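Local coordinates for protein polyguluronate lyase (Corynebacterium sp., PDB 1UAI) that probably cleaves the poly(alpha-L-guluronate) blocks of alginate as a lyase, on a jellyroll beta-sandwich scaffold, at residues T52-N61 with C206-Y217; F128-Y136 with T143-L154. One frame throughout, in Å; residues are numbered along the deposited sequence.

Contact 1: T52-N61 with C206-Y217; sequences TGVQFRAAVN and CSSSNYGQVSLY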
loop_
_atom_site.group_PDB
_atom_site.type_symbol
_atom_site.label_atom_id
_atom_site.label_comp_id
_atom_site.label_asym_id
_atom_site.label_seq_id
_atom_site.Cartn_x
_atom_site.Cartn_y
_atom_site.Cartn_z
ATOM N N THR A 52 -6.495 13.394 -10.444
ATOM C CA THR A 52 -5.503 13.960 -9.536
ATOM C C THR A 52 -4.610 12.907 -8.891
ATOM O O THR A 52 -3.587 13.238 -8.297
ATOM C CB THR A 52 -6.175 14.754 -8.404
ATOM O OG1 THR A 52 -7.170 13.935 -7.780
ATOM C CG2 THR A 52 -6.817 16.023 -8.944
ATOM N N GLY A 53 -5.000 11.640 -8.994
ATOM C CA GLY A 53 -4.202 10.585 -8.401
ATOM C C GLY A 53 -4.637 9.209 -8.854
ATOM O O GLY A 53 -5.416 9.069 -9.799
ATOM N N VAL A 54 -4.130 8.188 -8.172
ATOM C CA VAL A 54 -4.450 6.812 -8.512
ATOM C C VAL A 54 -5.363 6.169 -7.481
ATOM O O VAL A 54 -5.089 6.193 -6.279
ATOM C CB VAL A 54 -3.164 5.961 -8.637
ATOM C CG1 VAL A 54 -3.516 4.518 -8.988
ATOM C CG2 VAL A 54 -2.248 6.563 -9.692
ATOM N N GLN A 55 -6.455 5.601 -7.974
ATOM C CA GLN A 55 -7.425 4.912 -7.137
ATOM C C GLN A 55 -7.095 3.424 -7.074
ATOM O O GLN A 55 -6.963 2.767 -8.110
ATOM C CB GLN A 55 -8.829 5.100 -7.717
ATOM C CG GLN A 55 -9.901 4.214 -7.103
ATOM C CD GLN A 55 -11.271 4.508 -7.676
ATOM O OE1 GLN A 55 -11.764 5.631 -7.572
ATOM N NE2 GLN A 55 -11.891 3.507 -8.291
ATOM N N PHE A 56 -6.946 2.915 -5.853
ATOM C CA PHE A 56 -6.674 1.500 -5.605
ATOM C C PHE A 56 -7.867 0.983 -4.810
ATOM O O PHE A 56 -8.199 1.537 -3.758
ATOM C CB PHE A 56 -5.424 1.319 -4.745
ATOM C CG PHE A 56 -4.144 1.701 -5.427
ATOM C CD1 PHE A 56 -3.413 0.757 -6.139
ATOM C CD2 PHE A 56 -3.644 2.993 -5.313
ATOM C CE1 PHE A 56 -2.194 1.093 -6.725
ATOM C CE2 PHE A 56 -2.427 3.340 -5.895
ATOM C CZ PHE A 56 -1.699 2.387 -6.601
ATOM N N ARG A 57 -8.511 -0.069 -5.301
ATOM C CA ARG A 57 -9.662 -0.635 -4.608
ATOM C C ARG A 57 -9.561 -2.151 -4.543
ATOM O O ARG A 57 -9.196 -2.796 -5.525
ATOM C CB ARG A 57 -10.965 -0.244 -5.317
ATOM C CG ARG A 57 -12.220 -0.770 -4.623
ATOM C CD ARG A 57 -13.499 -0.457 -5.395
ATOM N NE ARG A 57 -13.713 0.978 -5.551
ATOM C CZ ARG A 57 -14.783 1.514 -6.131
ATOM N NH1 ARG A 57 -15.741 0.728 -6.606
ATOM N NH2 ARG A 57 -14.892 2.831 -6.241
ATOM N N ALA A 58 -9.873 -2.710 -3.377
ATOM C CA ALA A 58 -9.859 -4.154 -3.175
ATOM C C ALA A 58 -11.052 -4.524 -2.298
ATOM O O ALA A 58 -11.144 -4.103 -1.142
ATOM C CB ALA A 58 -8.556 -4.596 -2.516
ATOM N N ALA A 59 -11.968 -5.305 -2.866
ATOM C CA ALA A 59 -13.173 -5.741 -2.165
ATOM C C ALA A 59 -12.915 -7.005 -1.356
ATOM O O ALA A 59 -11.985 -7.754 -1.640
ATOM C CB ALA A 59 -14.298 -5.973 -3.164
ATOM N N VAL A 60 -13.758 -7.249 -0.358
ATOM C CA VAL A 60 -13.587 -8.405 0.513
ATOM C C VAL A 60 -13.645 -9.759 -0.187
ATOM O O VAL A 60 -13.130 -10.749 0.335
ATOM C CB VAL A 60 -14.620 -8.394 1.668
ATOM C CG1 VAL A 60 -14.498 -7.093 2.450
ATOM C CG2 VAL A 60 -16.034 -8.568 1.124
ATOM N N ASN A 61 -14.262 -9.802 -1.365
ATOM C CA ASN A 61 -14.371 -11.046 -2.123
ATOM C C ASN A 61 -13.281 -11.118 -3.189
ATOM O O ASN A 61 -13.328 -11.960 -4.085
ATOM C CB ASN A 61 -15.749 -11.138 -2.787
ATOM C CG ASN A 61 -15.948 -10.088 -3.862
ATOM O OD1 ASN A 61 -15.258 -9.070 -3.883
ATOM N ND2 ASN A 61 -16.901 -10.327 -4.755
ATOM N N CYS A 206 -20.592 -10.602 1.132
ATOM C CA CYS A 206 -19.480 -11.076 0.323
ATOM C C CYS A 206 -19.758 -10.530 -1.070
ATOM O O CYS A 206 -20.280 -11.225 -1.946
ATOM C CB CYS A 206 -19.455 -12.597 0.319
ATOM S SG CYS A 206 -17.986 -13.299 -0.484
ATOM N N SER A 207 -19.392 -9.269 -1.262
ATOM C CA SER A 207 -19.657 -8.570 -2.506
ATOM C C SER A 207 -18.554 -7.595 -2.892
ATOM O O SER A 207 -17.824 -7.095 -2.034
ATOM C CB SER A 207 -20.980 -7.816 -2.349
ATOM O OG SER A 207 -21.155 -6.822 -3.336
ATOM N N SER A 208 -18.449 -7.313 -4.186
ATOM C CA SER A 208 -17.441 -6.384 -4.672
ATOM C C SER A 208 -17.782 -4.952 -4.271
ATOM O O SER A 208 -16.972 -4.047 -4.456
ATOM C CB SER A 208 -17.305 -6.489 -6.193
ATOM O OG SER A 208 -16.762 -7.744 -6.565
ATOM N N SER A 209 -18.976 -4.750 -3.718
ATOM C CA SER A 209 -19.399 -3.420 -3.277
ATOM C C SER A 209 -18.994 -3.166 -1.820
ATOM O O SER A 209 -19.237 -2.088 -1.277
ATOM C CB SER A 209 -20.915 -3.267 -3.423
ATOM O OG SER A 209 -21.600 -4.167 -2.573
ATOM N N ASN A 210 -18.386 -4.175 -1.204
ATOM C CA ASN A 210 -17.907 -4.116 0.180
ATOM C C ASN A 210 -16.392 -4.069 0.010
ATOM O O ASN A 210 -15.759 -5.100 -0.223
ATOM C CB ASN A 210 -18.342 -5.388 0.912
ATOM C CG ASN A 210 -17.909 -5.413 2.358
ATOM O OD1 ASN A 210 -17.235 -4.501 2.838
ATOM N ND2 ASN A 210 -18.290 -6.469 3.066
ATOM N N TYR A 211 -15.809 -2.881 0.144
ATOM C CA TYR A 211 -14.387 -2.742 -0.134
ATOM C C TYR A 211 -13.606 -1.668 0.597
ATOM O O TYR A 211 -14.160 -0.781 1.248
ATOM C CB TYR A 211 -14.233 -2.479 -1.635
ATOM C CG TYR A 211 -14.895 -1.181 -2.084
ATOM C CD1 TYR A 211 -14.231 0.046 -1.975
ATOM C CD2 TYR A 211 -16.194 -1.177 -2.595
ATOM C CE1 TYR A 211 -14.845 1.240 -2.368
ATOM C CE2 TYR A 211 -16.817 0.010 -2.987
ATOM C CZ TYR A 211 -16.138 1.214 -2.873
ATOM O OH TYR A 211 -16.750 2.381 -3.271
ATOM N N GLY A 212 -12.291 -1.778 0.450
ATOM C CA GLY A 212 -11.377 -0.800 0.990
ATOM C C GLY A 212 -10.826 -0.082 -0.232
ATOM O O GLY A 212 -10.635 -0.695 -1.289
ATOM N N GLN A 213 -10.593 1.219 -0.110
ATOM C CA GLN A 213 -10.053 1.996 -1.217
ATOM C C GLN A 213 -9.121 3.076 -0.703
ATOM O O GLN A 213 -9.390 3.711 0.319
ATOM C CB GLN A 213 -11.175 2.647 -2.031
ATOM C CG GLN A 213 -10.669 3.557 -3.148
ATOM C CD GLN A 213 -11.791 4.097 -4.010
ATOM O OE1 GLN A 213 -12.527 3.335 -4.634
ATOM N NE2 GLN A 213 -11.927 5.416 -4.049
ATOM N N VAL A 214 -8.024 3.264 -1.428
ATOM C CA VAL A 214 -7.017 4.265 -1.108
ATOM C C VAL A 214 -6.685 5.032 -2.387
ATOM O O VAL A 214 -6.649 4.452 -3.472
ATOM C CB VAL A 214 -5.711 3.603 -0.594
ATOM C CG1 VAL A 214 -4.608 4.639 -0.464
ATOM C CG2 VAL A 214 -5.959 2.921 0.739
ATOM N N SER A 215 -6.459 6.334 -2.255
ATOM C CA SER A 215 -6.076 7.167 -3.389
ATOM C C SER A 215 -4.657 7.646 -3.111
ATOM O O SER A 215 -4.368 8.177 -2.036
ATOM C CB SER A 215 -7.018 8.363 -3.541
ATOM O OG SER A 215 -8.278 7.956 -4.049
ATOM N N LEU A 216 -3.778 7.439 -4.084
ATOM C CA LEU A 216 -2.374 7.809 -3.969
ATOM C C LEU A 216 -2.087 9.010 -4.866
ATOM O O LEU A 216 -2.273 8.951 -6.082
ATOM C CB LEU A 216 -1.519 6.609 -4.373
ATOM C CG LEU A 216 -0.019 6.605 -4.085
ATOM C CD1 LEU A 216 0.231 6.842 -2.605
ATOM C CD2 LEU A 216 0.560 5.263 -4.513
ATOM N N TYR A 217 -1.618 10.089 -4.247
ATOM C CA TYR A 217 -1.345 11.349 -4.933
ATOM C C TYR A 217 0.118 11.664 -5.198
ATOM O O TYR A 217 0.438 12.406 -6.128
ATOM C CB TYR A 217 -1.986 12.479 -4.130
ATOM C CG TYR A 217 -3.488 12.355 -4.094
ATOM C CD1 TYR A 217 -4.247 12.720 -5.202
ATOM C CD2 TYR A 217 -4.146 11.798 -2.996
ATOM C CE1 TYR A 217 -5.616 12.535 -5.230
ATOM C CE2 TYR A 217 -5.530 11.605 -3.013
ATOM C CZ TYR A 217 -6.254 11.976 -4.141
ATOM O OH TYR A 217 -7.613 11.774 -4.207
HETATM O O HOH W 1 -8.761 14.518 -5.617
HETATM O O HOH W 2 -14.389 5.948 -5.627
HETATM O O HOH W 3 -16.642 -2.009 -6.317
HETATM O O HOH W 4 -13.949 -8.145 -6.096
#
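Arg57 reaches across to Gln213 and Tyr211 at once. Its NE and NH2 both grip a single atom, Gln213 OE1, side-on, with NE to OE1 at 2.8 Å and NH2 to OE1 at 2.9 Å. Guanidinium and amide planes lie 12° apart, and OE1 sits close to the guanidinium plane. Tyr211 suits its place by offering a flat face on which the same guanidinium rests, planes 8° apart, Arg57 CZ 4.0 Å from the Tyr211 ring centroid and off-centre; Arg57 CD lies more squarely over the ring. The bend at chi3 (-61°) turns NE toward Gln213 OE1 and lets the guanidinium lie flat over Tyr211. Over one face of the Gln213 amide lies the amide of Gln55, Gln55 CD coming 3.5 Å from Gln213 OE1; Gln55 NE2 is hydrogen-bonded to Pro43 O, which helps fix that amide. Glutamine suits position 213 because its amide both accepts from Arg57 and donates, through NE2, to Asn104 of strand 95-105.

All this stands on an antiparallel pairing of strands 54-59 and 211-217, whose hydrogen-bonded pairs are Val54–Leu216, Phe56–Val214 and Ala58–Gly212. The face with those residues is apolar: Phe56 CE2 meets Leu216 CB at 3.7 Å, and both side chains reach Leu75 of the other sheet, as suits the interior of a sandwich. Past the strand ends, Asn61 ND2 donates to Ser208 OG (3.2 Å) in the type I turn 207-210, and a disulfide ties Cys206 to Cys200.

A water links Arg57 NH1 to Ser208 O. Two N-H groups on one oxygen and the ring face fix the guanidinium's rotation, and its charge, with no carboxylate among these partners, would probably polarise the Gln213 C=O.

Contact 2: F128-Y136 with T143-L154; sequences FRLEGTSLY and THHKLVTSDYKL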
loop_
_atom_site.group_PDB
_atom_site.type_symbol
_atom_site.label_atom_id
_atom_site.label_comp_id
_atom_site.label_asym_id
_atom_site.label_seq_id
_atom_site.Cartn_x
_atom_site.Cartn_y
_atom_site.Cartn_z
ATOM N N PHE A 128 1.088 1.464 7.523
ATOM C CA PHE A 128 0.116 2.493 7.890
ATOM C C PHE A 128 -1.206 1.737 7.794
ATOM O O PHE A 128 -1.617 1.314 6.707
ATOM C CB PHE A 128 0.141 3.655 6.896
ATOM C CG PHE A 128 1.233 4.662 7.154
ATOM C CD1 PHE A 128 0.923 5.932 7.635
ATOM C CD2 PHE A 128 2.566 4.349 6.904
ATOM C CE1 PHE A 128 1.924 6.877 7.863
ATOM C CE2 PHE A 128 3.576 5.287 7.129
ATOM C CZ PHE A 128 3.252 6.551 7.609
ATOM N N ARG A 129 -1.858 1.569 8.939
ATOM C CA ARG A 129 -3.089 0.801 9.032
ATOM C C ARG A 129 -4.248 1.590 9.627
ATOM O O ARG A 129 -4.159 2.093 10.749
ATOM C CB ARG A 129 -2.818 -0.440 9.891
ATOM C CG ARG A 129 -4.014 -1.348 10.127
ATOM C CD ARG A 129 -3.680 -2.452 11.129
ATOM N NE ARG A 129 -4.810 -3.356 11.323
ATOM C CZ ARG A 129 -4.913 -4.562 10.773
ATOM N NH1 ARG A 129 -3.948 -5.033 9.997
ATOM N NH2 ARG A 129 -6.006 -5.289 10.975
ATOM N N LEU A 130 -5.339 1.691 8.875
ATOM C CA LEU A 130 -6.519 2.396 9.355
ATOM C C LEU A 130 -7.582 1.406 9.816
ATOM O O LEU A 130 -7.875 0.425 9.126
ATOM C CB LEU A 130 -7.120 3.278 8.253
ATOM C CG LEU A 130 -8.401 4.039 8.629
ATOM C CD1 LEU A 130 -8.089 5.054 9.723
ATOM C CD2 LEU A 130 -8.979 4.738 7.407
ATOM N N GLU A 131 -8.133 1.660 10.999
ATOM C CA GLU A 131 -9.216 0.854 11.556
ATOM C C GLU A 131 -10.273 1.876 11.970
ATOM O O GLU A 131 -10.127 2.548 12.990
ATOM C CB GLU A 131 -8.745 0.049 12.774
ATOM C CG GLU A 131 -7.573 -0.875 12.477
ATOM C CD GLU A 131 -7.312 -1.893 13.574
ATOM O OE1 GLU A 131 -7.754 -1.678 14.723
ATOM O OE2 GLU A 131 -6.650 -2.913 13.290
ATOM N N GLY A 132 -11.324 2.011 11.164
ATOM C CA GLY A 132 -12.364 2.982 11.465
ATOM C C GLY A 132 -11.802 4.382 11.278
ATOM O O GLY A 132 -11.499 4.786 10.155
ATOM N N THR A 133 -11.667 5.131 12.371
ATOM C CA THR A 133 -11.101 6.473 12.303
ATOM C C THR A 133 -9.758 6.501 13.028
ATOM O O THR A 133 -9.187 7.567 13.252
ATOM C CB THR A 133 -12.030 7.538 12.937
ATOM O OG1 THR A 133 -12.193 7.271 14.334
ATOM C CG2 THR A 133 -13.391 7.524 12.262
ATOM N N SER A 134 -9.253 5.325 13.393
ATOM C CA SER A 134 -7.978 5.231 14.087
ATOM C C SER A 134 -6.884 4.745 13.154
ATOM O O SER A 134 -6.910 3.606 12.684
ATOM C CB SER A 134 -8.090 4.294 15.292
ATOM O OG SER A 134 -8.878 4.878 16.314
ATOM N N LEU A 135 -5.934 5.632 12.883
ATOM C CA LEU A 135 -4.805 5.332 12.014
ATOM C C LEU A 135 -3.612 4.951 12.882
ATOM O O LEU A 135 -3.248 5.682 13.804
ATOM C CB LEU A 135 -4.458 6.557 11.166
ATOM C CG LEU A 135 -3.235 6.431 10.256
ATOM C CD1 LEU A 135 -3.445 5.311 9.245
ATOM C CD2 LEU A 135 -2.998 7.755 9.553
ATOM N N TYR A 136 -3.010 3.806 12.576
ATOM C CA TYR A 136 -1.867 3.300 13.325
ATOM C C TYR A 136 -0.649 3.054 12.462
ATOM O O TYR A 136 -0.753 2.870 11.247
ATOM C CB TYR A 136 -2.185 1.939 13.942
ATOM C CG TYR A 136 -3.363 1.892 14.867
ATOM C CD1 TYR A 136 -3.203 2.070 16.235
ATOM C CD2 TYR A 136 -4.643 1.638 14.377
ATOM C CE1 TYR A 136 -4.286 1.989 17.099
ATOM C CE2 TYR A 136 -5.733 1.560 15.231
ATOM C CZ TYR A 136 -5.548 1.733 16.590
ATOM O OH TYR A 136 -6.628 1.639 17.438
ATOM N N THR A 143 -0.669 -4.686 15.503
ATOM C CA THR A 143 -1.464 -3.782 14.677
ATOM C C THR A 143 -1.727 -2.421 15.318
ATOM O O THR A 143 -2.154 -1.491 14.633
ATOM C CB THR A 143 -2.836 -4.403 14.334
ATOM O OG1 THR A 143 -3.550 -4.669 15.548
ATOM C CG2 THR A 143 -2.665 -5.699 13.553
ATOM N N HIS A 144 -1.477 -2.308 16.622
ATOM C CA HIS A 144 -1.716 -1.058 17.343
ATOM C C HIS A 144 -0.450 -0.474 17.973
ATOM O O HIS A 144 -0.520 0.248 18.966
ATOM C CB HIS A 144 -2.760 -1.285 18.442
ATOM C CG HIS A 144 -4.120 -1.646 17.928
ATOM N ND1 HIS A 144 -5.124 -2.108 18.752
ATOM C CD2 HIS A 144 -4.649 -1.601 16.681
ATOM C CE1 HIS A 144 -6.211 -2.333 18.036
ATOM N NE2 HIS A 144 -5.949 -2.036 16.776
ATOM N N HIS A 145 0.704 -0.779 17.390
ATOM C CA HIS A 145 1.980 -0.295 17.908
ATOM C C HIS A 145 1.962 1.188 18.284
ATOM O O HIS A 145 2.357 1.561 19.390
ATOM C CB HIS A 145 3.079 -0.565 16.880
ATOM C CG HIS A 145 4.392 0.065 17.220
ATOM N ND1 HIS A 145 5.180 -0.363 18.267
ATOM C CD2 HIS A 145 5.046 1.109 16.658
ATOM C CE1 HIS A 145 6.263 0.391 18.335
ATOM N NE2 HIS A 145 6.206 1.291 17.371
ATOM N N LYS A 146 1.505 2.030 17.363
ATOM C CA LYS A 146 1.436 3.463 17.614
ATOM C C LYS A 146 0.205 4.080 16.972
ATOM O O LYS A 146 0.023 4.007 15.759
ATOM C CB LYS A 146 2.691 4.164 17.077
ATOM C CG LYS A 146 2.598 5.691 17.019
ATOM C CD LYS A 146 2.446 6.330 18.392
ATOM C CE LYS A 146 2.362 7.845 18.264
ATOM N NZ LYS A 146 2.230 8.521 19.582
ATOM N N LEU A 147 -0.651 4.670 17.797
ATOM C CA LEU A 147 -1.837 5.341 17.290
ATOM C C LEU A 147 -1.395 6.717 16.803
ATOM O O LEU A 147 -0.857 7.508 17.575
ATOM C CB LEU A 147 -2.882 5.515 18.396
ATOM C CG LEU A 147 -4.107 6.348 18.005
ATOM C CD1 LEU A 147 -4.970 5.569 17.024
ATOM C CD2 LEU A 147 -4.907 6.708 19.251
ATOM N N VAL A 148 -1.596 6.992 15.521
ATOM C CA VAL A 148 -1.239 8.291 14.967
ATOM C C VAL A 148 -2.345 9.275 15.343
ATOM O O VAL A 148 -2.079 10.373 15.832
ATOM C CB VAL A 148 -1.105 8.220 13.432
ATOM C CG1 VAL A 148 -0.849 9.607 12.864
ATOM C CG2 VAL A 148 0.031 7.273 13.059
ATOM N N THR A 149 -3.587 8.865 15.113
ATOM C CA THR A 149 -4.747 9.681 15.445
ATOM C C THR A 149 -5.998 8.814 15.479
ATOM O O THR A 149 -6.123 7.863 14.707
ATOM C CB THR A 149 -4.975 10.812 14.414
ATOM O OG1 THR A 149 -6.191 11.504 14.729
ATOM C CG2 THR A 149 -5.077 10.249 13.003
ATOM N N SER A 150 -6.908 9.132 16.394
ATOM C CA SER A 150 -8.169 8.410 16.504
ATOM C C SER A 150 -9.225 9.238 15.780
ATOM O O SER A 150 -10.416 8.927 15.820
ATOM C CB SER A 150 -8.564 8.252 17.974
ATOM O OG SER A 150 -8.691 9.517 18.602
ATOM N N ASP A 151 -8.770 10.286 15.100
ATOM C CA ASP A 151 -9.661 11.189 14.391
ATOM C C ASP A 151 -9.325 11.316 12.904
ATOM O O ASP A 151 -9.369 12.412 12.342
ATOM C CB ASP A 151 -9.615 12.558 15.089
ATOM C CG ASP A 151 -10.694 13.512 14.612
ATOM O OD1 ASP A 151 -11.815 13.061 14.300
ATOM O OD2 ASP A 151 -10.423 14.731 14.573
ATOM N N TYR A 152 -8.979 10.198 12.265
ATOM C CA TYR A 152 -8.688 10.228 10.836
ATOM C C TYR A 152 -10.021 10.253 10.101
ATOM O O TYR A 152 -10.866 9.377 10.296
ATOM C CB TYR A 152 -7.901 9.001 10.366
ATOM C CG TYR A 152 -7.691 9.048 8.870
ATOM C CD1 TYR A 152 -6.732 9.894 8.310
ATOM C CD2 TYR A 152 -8.545 8.360 8.006
ATOM C CE1 TYR A 152 -6.637 10.064 6.930
ATOM C CE2 TYR A 152 -8.460 8.526 6.625
ATOM C CZ TYR A 152 -7.510 9.381 6.096
ATOM O OH TYR A 152 -7.464 9.578 4.735
ATOM N N LYS A 153 -10.193 11.248 9.243
ATOM C CA LYS A 153 -11.427 11.406 8.490
ATOM C C LYS A 153 -11.247 10.932 7.056
ATOM O O LYS A 153 -10.320 11.354 6.366
ATOM C CB LYS A 153 -11.851 12.874 8.539
ATOM C CG LYS A 153 -12.000 13.363 9.975
ATOM C CD LYS A 153 -12.158 14.866 10.085
ATOM C CE LYS A 153 -12.272 15.275 11.548
ATOM N NZ LYS A 153 -12.367 16.748 11.726
ATOM N N LEU A 154 -12.127 10.039 6.616
ATOM C CA LEU A 154 -12.042 9.510 5.264
ATOM C C LEU A 154 -11.895 10.617 4.232
ATOM O O LEU A 154 -12.509 11.683 4.338
ATOM C CB LEU A 154 -13.271 8.654 4.939
ATOM C CG LEU A 154 -13.394 7.318 5.678
ATOM C CD1 LEU A 154 -14.659 6.606 5.220
ATOM C CD2 LEU A 154 -12.171 6.454 5.406
HETATM O O HOH W 5 -6.188 -4.964 14.898
HETATM O O HOH W 6 -12.029 7.137 8.830
#
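Tyr136 and His144 both turn CG away from their own carbonyl carbon (chi1 -58° and -65°), and their rings meet as an offset stack, planes 18° apart and centroids 4.3 Å apart. Leu147 CD1 lies over the opposite face of the tyrosine, 4.0 Å from the ring centroid, so the phenol is sandwiched between imidazole and methyl. The histidine suits its place because its edge remains available: NE2 donates to Glu131 OE1 at 2.8 Å, approaching from above the carboxylate plane. The other oxygen, Glu131 OE2, takes Arg129 NE in a salt bridge, while Thr143 CG2 sits over the guanidinium face; a water joins OE2 to Thr143 OG1.

These groups decorate a hairpin of strands 134-139 and 144-149, at the edge of the larger sheet of the jellyroll. The hairpin carries a classic beta bulge, in which Val148 and Thr149 both face Leu135: Val148 N gives Leu135 O a 2.7 Å bond, Thr149 N only a weak one. Gly132 has a positive phi, as the first corner residue of a type II' turn (131-134) does. From the turn, Thr133 O accepts from Tyr152 N at 2.8 Å, in the loop that follows strand 144-149, and Thr133 OG1 donates to Ser150 O. Leu130 CD2 packs 3.7 Å from Tyr152 CD2; the tyrosine ring meets Phe103 edge-to-face, and its hydroxyl bonds to Thr156 O and Phe103 N.

Contact 1 and contact 2 belong to different sheets of the jellyroll: the first pairs strands 54-59 and 211-223 within the seven-stranded sheet, the second pairs the edge strand 144-149 with its neighbour 134-139 in the larger sheet. In sequence, 128-136 and 143-154 both fall between the two partners of contact 1. The centres of contacts 1 and 2 are about 18 Å apart and their nearest atoms about 6 Å, so they do not touch directly. Strand 95-105 mediates between them: Phe103 meets Val214 of contact 1 as well as Leu130, Leu135 and Tyr152 of contact 2. Contact 1 joins segments 145 residues apart, whereas contact 2 is local, its segments being only 7 residues apart.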